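PDB 1V3W: ferripyochelin binding protein from Pyrococcus horikoshii, which probably acts as a gamma-class carbonic anhydrase, a trimeric enzyme that binds zinc and calcium and interconverts carbon dioxide and bicarbonate. Local coordinates for residues Glu76-Gly81 with Ala89-Tyr94; Leu31-Ser36 with Val52-Asn57; Asp111-Gly116 with Lys125-Tyr130. All coordinates share one frame; numbering follows the deposited sequence.

Contact 1 of 3, residues Glu76-Gly81 with Ala89-Tyr94; sequences EYVTIG and AKVGNY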
loop_
_atom_site.group_PDB
_atom_site.type_symbol
_atom_site.label_atom_id
_atom_site.label_comp_id
_atom_site.label_asym_id
_atom_site.label_seq_id
_atom_site.Cartn_x
_atom_site.Cartn_y
_atom_site.Cartn_z
ATOM N N GLU A 76 -14.232 -15.994 9.279
ATOM C CA GLU A 76 -15.402 -15.547 8.535
ATOM C C GLU A 76 -15.818 -14.120 8.869
ATOM O O GLU A 76 -15.577 -13.635 9.975
ATOM C CB GLU A 76 -16.584 -16.479 8.806
ATOM C CG GLU A 76 -16.281 -17.945 8.577
ATOM C CD GLU A 76 -17.536 -18.771 8.390
ATOM O OE1 GLU A 76 -18.641 -18.248 8.654
ATOM O OE2 GLU A 76 -17.414 -19.942 7.979
ATOM N N TYR A 77 -16.459 -13.461 7.906
ATOM C CA TYR A 77 -16.917 -12.084 8.082
ATOM C C TYR A 77 -15.772 -11.172 8.495
ATOM O O TYR A 77 -15.940 -10.281 9.333
ATOM C CB TYR A 77 -18.024 -12.024 9.135
ATOM C CG TYR A 77 -19.305 -12.715 8.727
ATOM C CD1 TYR A 77 -20.204 -12.105 7.849
ATOM C CD2 TYR A 77 -19.633 -13.966 9.242
ATOM C CE1 TYR A 77 -21.400 -12.727 7.500
ATOM C CE2 TYR A 77 -20.825 -14.595 8.902
ATOM C CZ TYR A 77 -21.704 -13.971 8.033
ATOM O OH TYR A 77 -22.893 -14.579 7.701
ATOM N N VAL A 78 -14.601 -11.403 7.912
ATOM C CA VAL A 78 -13.439 -10.583 8.208
ATOM C C VAL A 78 -13.263 -9.536 7.123
ATOM O O VAL A 78 -13.363 -9.833 5.932
ATOM C CB VAL A 78 -12.147 -11.425 8.289
ATOM C CG1 VAL A 78 -10.932 -10.506 8.424
ATOM C CG2 VAL A 78 -12.217 -12.372 9.475
ATOM N N THR A 79 -13.019 -8.305 7.550
ATOM C CA THR A 79 -12.795 -7.201 6.632
ATOM C C THR A 79 -11.329 -6.802 6.722
ATOM O O THR A 79 -10.878 -6.340 7.768
ATOM C CB THR A 79 -13.657 -5.976 7.006
ATOM O OG1 THR A 79 -15.038 -6.272 6.774
ATOM C CG2 THR A 79 -13.255 -4.762 6.176
ATOM N N ILE A 80 -10.579 -7.006 5.645
ATOM C CA ILE A 80 -9.175 -6.614 5.637
ATOM C C ILE A 80 -9.128 -5.302 4.862
ATOM O O ILE A 80 -9.203 -5.280 3.631
ATOM C CB ILE A 80 -8.285 -7.682 4.979
ATOM C CG1 ILE A 80 -8.515 -9.032 5.672
ATOM C CG2 ILE A 80 -6.817 -7.279 5.106
ATOM C CD1 ILE A 80 -7.645 -10.147 5.151
ATOM N N GLY A 81 -9.027 -4.214 5.620
ATOM C CA GLY A 81 -9.038 -2.874 5.068
ATOM C C GLY A 81 -8.012 -2.508 4.023
ATOM O O GLY A 81 -6.911 -3.051 3.979
ATOM N N ALA A 89 -0.312 -14.496 10.266
ATOM C CA ALA A 89 -1.132 -14.370 11.461
ATOM C C ALA A 89 -2.446 -15.127 11.394
ATOM O O ALA A 89 -2.913 -15.513 10.318
ATOM C CB ALA A 89 -1.406 -12.896 11.739
ATOM N N LYS A 90 -3.027 -15.346 12.568
ATOM C CA LYS A 90 -4.310 -16.016 12.692
ATOM C C LYS A 90 -5.330 -14.945 13.048
ATOM O O LYS A 90 -5.152 -14.206 14.018
ATOM C CB LYS A 90 -4.261 -17.087 13.785
ATOM C CG LYS A 90 -3.552 -18.355 13.350
ATOM C CD LYS A 90 -3.535 -19.413 14.438
ATOM C CE LYS A 90 -2.927 -20.710 13.920
ATOM N NZ LYS A 90 -1.554 -20.509 13.376
ATOM N N VAL A 91 -6.383 -14.852 12.244
ATOM C CA VAL A 91 -7.430 -13.867 12.463
ATOM C C VAL A 91 -8.748 -14.606 12.634
ATOM O O VAL A 91 -9.105 -15.452 11.814
ATOM C CB VAL A 91 -7.524 -12.885 11.272
ATOM C CG1 VAL A 91 -8.628 -11.871 11.514
ATOM C CG2 VAL A 91 -6.187 -12.172 11.079
ATOM N N GLY A 92 -9.457 -14.287 13.711
ATOM C CA GLY A 92 -10.725 -14.934 13.999
ATOM C C GLY A 92 -11.884 -14.479 13.136
ATOM O O GLY A 92 -11.696 -14.008 12.016
ATOM N N ASN A 93 -13.091 -14.621 13.672
ATOM C CA ASN A 93 -14.306 -14.246 12.960
ATOM C C ASN A 93 -14.807 -12.862 13.358
ATOM O O ASN A 93 -14.612 -12.428 14.493
ATOM C CB ASN A 93 -15.403 -15.284 13.230
ATOM C CG ASN A 93 -14.964 -16.698 12.893
ATOM O OD1 ASN A 93 -14.387 -16.945 11.838
ATOM N ND2 ASN A 93 -15.250 -17.640 13.788
ATOM N N TYR A 94 -15.444 -12.173 12.413
ATOM C CA TYR A 94 -15.990 -10.836 12.648
ATOM C C TYR A 94 -14.897 -9.887 13.117
ATOM O O TYR A 94 -15.002 -9.263 14.177
ATOM C CB TYR A 94 -17.109 -10.902 13.693
ATOM C CG TYR A 94 -18.171 -11.921 13.362
ATOM C CD1 TYR A 94 -19.180 -11.636 12.446
ATOM C CD2 TYR A 94 -18.131 -13.195 13.926
ATOM C CE1 TYR A 94 -20.123 -12.597 12.095
ATOM C CE2 TYR A 94 -19.065 -14.164 13.580
ATOM C CZ TYR A 94 -20.055 -13.858 12.662
ATOM O OH TYR A 94 -20.958 -14.814 12.278
#
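E76 and Y77 run alongside N93 and Y94 in the same direction, the CA atoms of E76 and N93 4.7 Å apart. The segments meet at equivalent corners, 76-77 and 93-94, of successive coils in the left-handed parallel beta-helix of the hexapeptide-repeat fold: 76-81 rounds its corner into strand 79-80, while 89-94 leaves strand 90-91 to round the next. Y77 and Y94 each bend the chain with positive phi, 55° and 57°. One backbone bond ties the corners, Y94 N to E76 O at 2.8 Å, with the N-H pointing almost straight down the carbonyl. The second tie comes from a side chain: OD1 of N93 accepts the N-H of E76 at 2.7 Å in a nearly straight bond, the donor slightly tilted from the amide plane. N93 CG sits beside its own backbone N, anti to its carbonyl carbon, and from there the amide oxygen reaches the preceding coil. The carboxylate of E76 is engaged instead by K54, which forms a salt bridge with OE2.

The rings of Y77 and Y94 project the same way, side by side. Their planes are 11° apart but slid, so they barely overlap; CE1 of Y94 comes 3.2 Å from CD2 of Y77. Y77 also stacks with Y55 and Y94 with H112, making a row of rings along the corners, which helix 146-169 covers in part. On the buried side, V78 CG1 meets V91 CG1 at 4.1 Å, and V78 CG2 presses against the carbonyl oxygen of G92, 3.1 Å away.

Contact 2 of 3, residues Leu31-Ser36 with Val52-Asn57; sequences LEEKTS and VGKYSN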
loop_
_atom_site.group_PDB
_atom_site.type_symbol
_atom_site.label_atom_id
_atom_site.label_comp_id
_atom_site.label_asym_id
_atom_site.label_seq_id
_atom_site.Cartn_x
_atom_site.Cartn_y
_atom_site.Cartn_z
ATOM N N LEU A 31 -9.896 -19.565 -0.959
ATOM C CA LEU A 31 -10.882 -18.496 -0.823
ATOM C C LEU A 31 -12.248 -19.175 -0.757
ATOM O O LEU A 31 -12.715 -19.733 -1.751
ATOM C CB LEU A 31 -10.808 -17.552 -2.039
ATOM C CG LEU A 31 -9.464 -16.850 -2.297
ATOM C CD1 LEU A 31 -9.552 -15.984 -3.549
ATOM C CD2 LEU A 31 -9.089 -16.006 -1.091
ATOM N N GLU A 32 -12.920 -19.088 0.394
ATOM C CA GLU A 32 -14.229 -19.719 0.524
ATOM C C GLU A 32 -15.354 -18.952 -0.122
ATOM O O GLU A 32 -15.170 -17.926 -0.792
ATOM C CB GLU A 32 -14.602 -19.947 2.002
ATOM C CG GLU A 32 -14.473 -21.404 2.493
ATOM C CD GLU A 32 -15.690 -22.295 2.202
ATOM O OE1 GLU A 32 -16.481 -21.984 1.286
ATOM O OE2 GLU A 32 -15.841 -23.327 2.892
ATOM N N GLU A 33 -16.542 -19.503 0.075
ATOM C CA GLU A 33 -17.761 -18.887 -0.419
ATOM C C GLU A 33 -17.995 -17.434 -0.015
ATOM O O GLU A 33 -17.772 -17.052 1.131
ATOM C CB GLU A 33 -18.935 -19.771 0.019
ATOM C CG GLU A 33 -20.328 -19.234 -0.217
ATOM C CD GLU A 33 -21.383 -20.272 0.122
ATOM O OE1 GLU A 33 -21.078 -21.196 0.910
ATOM O OE2 GLU A 33 -22.514 -20.164 -0.393
ATOM N N LYS A 34 -18.431 -16.641 -0.993
ATOM C CA LYS A 34 -18.747 -15.230 -0.809
ATOM C C LYS A 34 -17.602 -14.340 -0.341
ATOM O O LYS A 34 -17.827 -13.294 0.269
ATOM C CB LYS A 34 -19.957 -15.091 0.121
ATOM C CG LYS A 34 -21.232 -15.664 -0.489
ATOM C CD LYS A 34 -22.401 -15.630 0.481
ATOM C CE LYS A 34 -23.675 -16.139 -0.180
ATOM N NZ LYS A 34 -23.536 -17.540 -0.659
ATOM N N THR A 35 -16.375 -14.767 -0.617
ATOM C CA THR A 35 -15.219 -13.955 -0.267
ATOM C C THR A 35 -14.988 -13.034 -1.448
ATOM O O THR A 35 -15.557 -13.230 -2.522
ATOM C CB THR A 35 -13.941 -14.800 -0.053
ATOM O OG1 THR A 35 -13.702 -15.615 -1.208
ATOM C CG2 THR A 35 -14.077 -15.669 1.181
ATOM N N SER A 36 -14.161 -12.019 -1.250
ATOM C CA SER A 36 -13.863 -11.094 -2.328
ATOM C C SER A 36 -12.452 -10.547 -2.173
ATOM O O SER A 36 -12.002 -10.252 -1.064
ATOM C CB SER A 36 -14.892 -9.952 -2.366
ATOM O OG SER A 36 -15.022 -9.295 -1.118
ATOM N N VAL A 52 -8.739 -17.960 3.536
ATOM C CA VAL A 52 -9.701 -16.888 3.762
ATOM C C VAL A 52 -11.096 -17.494 3.902
ATOM O O VAL A 52 -11.651 -18.030 2.940
ATOM C CB VAL A 52 -9.687 -15.875 2.602
ATOM C CG1 VAL A 52 -10.635 -14.723 2.902
ATOM C CG2 VAL A 52 -8.270 -15.354 2.393
ATOM N N GLY A 53 -11.649 -17.392 5.109
ATOM C CA GLY A 53 -12.960 -17.952 5.402
ATOM C C GLY A 53 -14.149 -17.271 4.756
ATOM O O GLY A 53 -14.029 -16.191 4.185
ATOM N N LYS A 54 -15.312 -17.904 4.874
ATOM C CA LYS A 54 -16.539 -17.393 4.280
ATOM C C LYS A 54 -16.894 -15.953 4.626
ATOM O O LYS A 54 -16.681 -15.490 5.748
ATOM C CB LYS A 54 -17.729 -18.292 4.655
ATOM C CG LYS A 54 -17.643 -19.714 4.116
ATOM C CD LYS A 54 -19.006 -20.408 4.115
ATOM C CE LYS A 54 -19.570 -20.590 5.517
ATOM N NZ LYS A 54 -18.755 -21.531 6.335
ATOM N N TYR A 55 -17.440 -15.258 3.630
ATOM C CA TYR A 55 -17.908 -13.879 3.769
ATOM C C TYR A 55 -16.834 -12.846 4.069
ATOM O O TYR A 55 -17.155 -11.733 4.494
ATOM C CB TYR A 55 -18.961 -13.787 4.877
ATOM C CG TYR A 55 -19.963 -14.917 4.923
ATOM C CD1 TYR A 55 -20.950 -15.048 3.950
ATOM C CD2 TYR A 55 -19.940 -15.836 5.966
ATOM C CE1 TYR A 55 -21.898 -16.070 4.021
ATOM C CE2 TYR A 55 -20.878 -16.860 6.048
ATOM C CZ TYR A 55 -21.854 -16.969 5.075
ATOM O OH TYR A 55 -22.795 -17.969 5.170
ATOM N N SER A 56 -15.572 -13.195 3.855
ATOM C CA SER A 56 -14.491 -12.262 4.145
ATOM C C SER A 56 -13.977 -11.539 2.910
ATOM O O SER A 56 -13.994 -12.079 1.803
ATOM C CB SER A 56 -13.348 -12.997 4.850
ATOM O OG SER A 56 -13.776 -13.451 6.127
ATOM N N ASN A 57 -13.527 -10.303 3.110
ATOM C CA ASN A 57 -13.020 -9.489 2.012
ATOM C C ASN A 57 -11.590 -9.015 2.240
ATOM O O ASN A 57 -11.195 -8.707 3.362
ATOM C CB ASN A 57 -13.927 -8.275 1.784
ATOM C CG ASN A 57 -14.111 -7.433 3.037
ATOM O OD1 ASN A 57 -15.030 -7.667 3.834
ATOM N ND2 ASN A 57 -13.242 -6.456 3.221
#
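The ring of Y55 has the aliphatic chain of K34 at its edge: CD of K34 lies near the ring plane, 3.6 Å from CE1 of Y55. V160 of helix 146-169 touches both Y55 and K34. K34 is extended as far as CE; its last torsion (chi4 60°) then turns NZ toward OE2 of E33, a salt bridge of 2.8 Å. The other oxygen of that carboxylate, E33 OE1, lies 3.9 Å from CD of K54, whose own NZ is taken by E76. Each segment forms a type II turn, E32-T35 and G53-S56, and the turns stack in parallel as corners of adjacent coils of the left-handed beta-helix. Three backbone hydrogen bonds, E32 N to V52 O, Y55 N to E33 O and S36 N to S56 O, hold them together. T35 serves both coils: OG1 bonds to E32 O at 2.8 Å, and CG2 lies 3.0 Å from G53 O and 4.0 Å from V52 CG1. An alanine at T35 would probably leave E32 O without its hydroxyl partner and open a small gap beside G53 and V52. Before the turns, in the buried interior, L31 CD2 packs alongside V52 CG2 at 3.6 Å.

Contact 3 of 3, residues Asp111-Gly116 with Lys125-Tyr130; sequences DHVIIG and KEIPDY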
loop_
_atom_site.group_PDB
_atom_site.type_symbol
_atom_site.label_atom_id
_atom_site.label_comp_id
_atom_site.label_asym_id
_atom_site.label_seq_id
_atom_site.Cartn_x
_atom_site.Cartn_y
_atom_site.Cartn_z
ATOM N N ASP A 111 -12.154 -13.033 18.117
ATOM C CA ASP A 111 -13.370 -12.721 17.378
ATOM C C ASP A 111 -13.971 -11.393 17.818
ATOM O O ASP A 111 -13.802 -10.975 18.964
ATOM C CB ASP A 111 -14.404 -13.833 17.567
ATOM C CG ASP A 111 -13.824 -15.213 17.344
ATOM O OD1 ASP A 111 -13.056 -15.395 16.375
ATOM O OD2 ASP A 111 -14.144 -16.119 18.140
ATOM N N HIS A 112 -14.678 -10.739 16.901
ATOM C CA HIS A 112 -15.304 -9.453 17.181
ATOM C C HIS A 112 -14.263 -8.465 17.686
ATOM O O HIS A 112 -14.348 -7.949 18.803
ATOM C CB HIS A 112 -16.423 -9.621 18.210
ATOM C CG HIS A 112 -17.613 -10.362 17.686
ATOM N ND1 HIS A 112 -18.405 -9.874 16.670
ATOM C CD2 HIS A 112 -18.145 -11.557 18.036
ATOM C CE1 HIS A 112 -19.375 -10.735 16.417
ATOM N NE2 HIS A 112 -19.240 -11.765 17.232
ATOM N N VAL A 113 -13.273 -8.215 16.838
ATOM C CA VAL A 113 -12.189 -7.298 17.152
ATOM C C VAL A 113 -12.065 -6.248 16.061
ATOM O O VAL A 113 -12.321 -6.517 14.888
ATOM C CB VAL A 113 -10.839 -8.054 17.263
ATOM C CG1 VAL A 113 -9.672 -7.068 17.284
ATOM C CG2 VAL A 113 -10.829 -8.906 18.520
ATOM N N ILE A 114 -11.696 -5.038 16.457
ATOM C CA ILE A 114 -11.479 -3.973 15.495
ATOM C C ILE A 114 -10.062 -3.483 15.711
ATOM O O ILE A 114 -9.685 -3.123 16.826
ATOM C CB ILE A 114 -12.450 -2.786 15.689
ATOM C CG1 ILE A 114 -13.875 -3.223 15.337
ATOM C CG2 ILE A 114 -12.034 -1.614 14.795
ATOM C CD1 ILE A 114 -14.914 -2.134 15.517
ATOM N N ILE A 115 -9.268 -3.527 14.648
ATOM C CA ILE A 115 -7.897 -3.047 14.693
ATOM C C ILE A 115 -7.971 -1.670 14.045
ATOM O O ILE A 115 -8.436 -1.535 12.912
ATOM C CB ILE A 115 -6.950 -3.946 13.870
ATOM C CG1 ILE A 115 -7.016 -5.394 14.376
ATOM C CG2 ILE A 115 -5.529 -3.405 13.947
ATOM C CD1 ILE A 115 -6.591 -5.582 15.821
ATOM N N GLY A 116 -7.535 -0.648 14.769
ATOM C CA GLY A 116 -7.589 0.700 14.235
ATOM C C GLY A 116 -6.711 0.932 13.022
ATOM O O GLY A 116 -5.740 0.210 12.788
ATOM N N LYS A 125 1.524 -11.464 19.250
ATOM C CA LYS A 125 0.584 -10.751 20.110
ATOM C C LYS A 125 -0.797 -11.395 20.056
ATOM O O LYS A 125 -1.339 -11.626 18.974
ATOM C CB LYS A 125 0.470 -9.289 19.673
ATOM C CG LYS A 125 -0.526 -8.460 20.478
ATOM C CD LYS A 125 -0.045 -8.219 21.903
ATOM C CE LYS A 125 -0.967 -7.256 22.639
ATOM N NZ LYS A 125 -0.432 -6.883 23.981
ATOM N N GLU A 126 -1.364 -11.683 21.221
ATOM C CA GLU A 126 -2.692 -12.274 21.286
ATOM C C GLU A 126 -3.708 -11.209 21.678
ATOM O O GLU A 126 -3.577 -10.561 22.720
ATOM C CB GLU A 126 -2.718 -13.427 22.294
ATOM C CG GLU A 126 -1.778 -14.568 21.933
ATOM C CD GLU A 126 -1.953 -15.782 22.824
ATOM O OE1 GLU A 126 -1.209 -16.767 22.635
ATOM O OE2 GLU A 126 -2.837 -15.754 23.707
ATOM N N ILE A 127 -4.715 -11.022 20.830
ATOM C CA ILE A 127 -5.763 -10.039 21.070
ATOM C C ILE A 127 -7.056 -10.755 21.456
ATOM O O ILE A 127 -7.598 -11.542 20.679
ATOM C CB ILE A 127 -6.023 -9.189 19.808
ATOM C CG1 ILE A 127 -4.731 -8.489 19.375
ATOM C CG2 ILE A 127 -7.124 -8.171 20.084
ATOM C CD1 ILE A 127 -4.171 -7.521 20.407
ATOM N N PRO A 128 -7.568 -10.493 22.668
ATOM C CA PRO A 128 -8.806 -11.136 23.126
ATOM C C PRO A 128 -10.046 -10.715 22.334
ATOM O O PRO A 128 -10.041 -9.687 21.657
ATOM C CB PRO A 128 -8.899 -10.703 24.589
ATOM C CG PRO A 128 -7.467 -10.450 24.974
ATOM C CD PRO A 128 -6.941 -9.730 23.761
ATOM N N ASP A 129 -11.107 -11.512 22.430
ATOM C CA ASP A 129 -12.352 -11.204 21.738
ATOM C C ASP A 129 -12.901 -9.861 22.214
ATOM O O ASP A 129 -12.624 -9.429 23.335
ATOM C CB ASP A 129 -13.425 -12.268 22.011
ATOM C CG ASP A 129 -12.985 -13.672 21.649
ATOM O OD1 ASP A 129 -12.095 -13.835 20.790
ATOM O OD2 ASP A 129 -13.557 -14.627 22.220
ATOM N N TYR A 130 -13.680 -9.211 21.353
ATOM C CA TYR A 130 -14.324 -7.939 21.672
ATOM C C TYR A 130 -13.378 -6.797 22.024
ATOM O O TYR A 130 -13.740 -5.892 22.775
ATOM C CB TYR A 130 -15.327 -8.162 22.807
ATOM C CG TYR A 130 -16.394 -9.165 22.439
ATOM C CD1 TYR A 130 -17.401 -8.831 21.538
ATOM C CD2 TYR A 130 -16.359 -10.470 22.939
ATOM C CE1 TYR A 130 -18.349 -9.767 21.136
ATOM C CE2 TYR A 130 -17.302 -11.416 22.542
ATOM C CZ TYR A 130 -18.292 -11.055 21.639
ATOM O OH TYR A 130 -19.226 -11.979 21.223
#
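V113 packs against the side chain of I127 and the carbonyl oxygen of P128 in the close-packed inner part of this contact, while D111, D129 and the rings of H112 and Y130 form its outer, partly exposed side. The corners stacked here belong to the last coils of the left-handed beta-helix: 111-116 turns into strand 113-115, and strand 126-127, the outermost of its sheet within the chain, leads to the corner at 129-130. Inside, the two branches of V113 divide the work. CG1, anti to the backbone N (chi1 168°), meets CG2 of I127 at 3.9 Å, the two side chains crossing at about a right angle; CG2 lies 3.3 Å from P128 O, whereas the ring of P128 is turned to the solvent side. V133 and V140 also touch I127, V140 from strand 138-143, which runs antiparallel to 131-135.

Two bonds join the corners firmly: Y130 N donates to D111 O at 3.0 Å, and D111 N to D129 OD1 at 2.8 Å, from above the carboxylate plane. The looser elements are the two carboxylates and the two rings. D111 and D129 lie side by side, their carboxylate planes 15° apart. D111 OD2 and D129 OD1 stand 4.1 Å from each other, a proximity of like charges probably eased by the N-H groups that the carboxylates accept; that of D111 is bonded through OD1 to N93 N. The rings of H112 and Y130 are near parallel but slid, their centroids 5.0 Å apart, with little overlap. ND1 of H112 is hydrogen-bonded to OG1 of T152 in helix 146-169, which probably helps fix the rotation of the imidazole. Across the slip between the rings, CD2 of H112 comes 3.4 Å from OH of Y130.

All three contacts belong to the same edge of the beta-helix, following one another along the chain in the order 2, 1, 3. Contact 1 touches both others. Toward contact 2, S56 OG probably bonds to V78 N at 2.8 Å; toward contact 3, H112 N probably bonds to N93 O at 2.9 Å. Contacts 2 and 3, with centres about 19 Å apart, do not meet. A bound calcium ion lies about 4 Å from the side chain of E32 in contact 2, and one about 9 Å from that of E76 in contact 1. The side chain of N57 in contact 2 is about 4 Å from that of Y159, a zinc ligand in a crystal structure of this protein, though that zinc is not bound to this chain here. Contact 3 lies away from the metal sites.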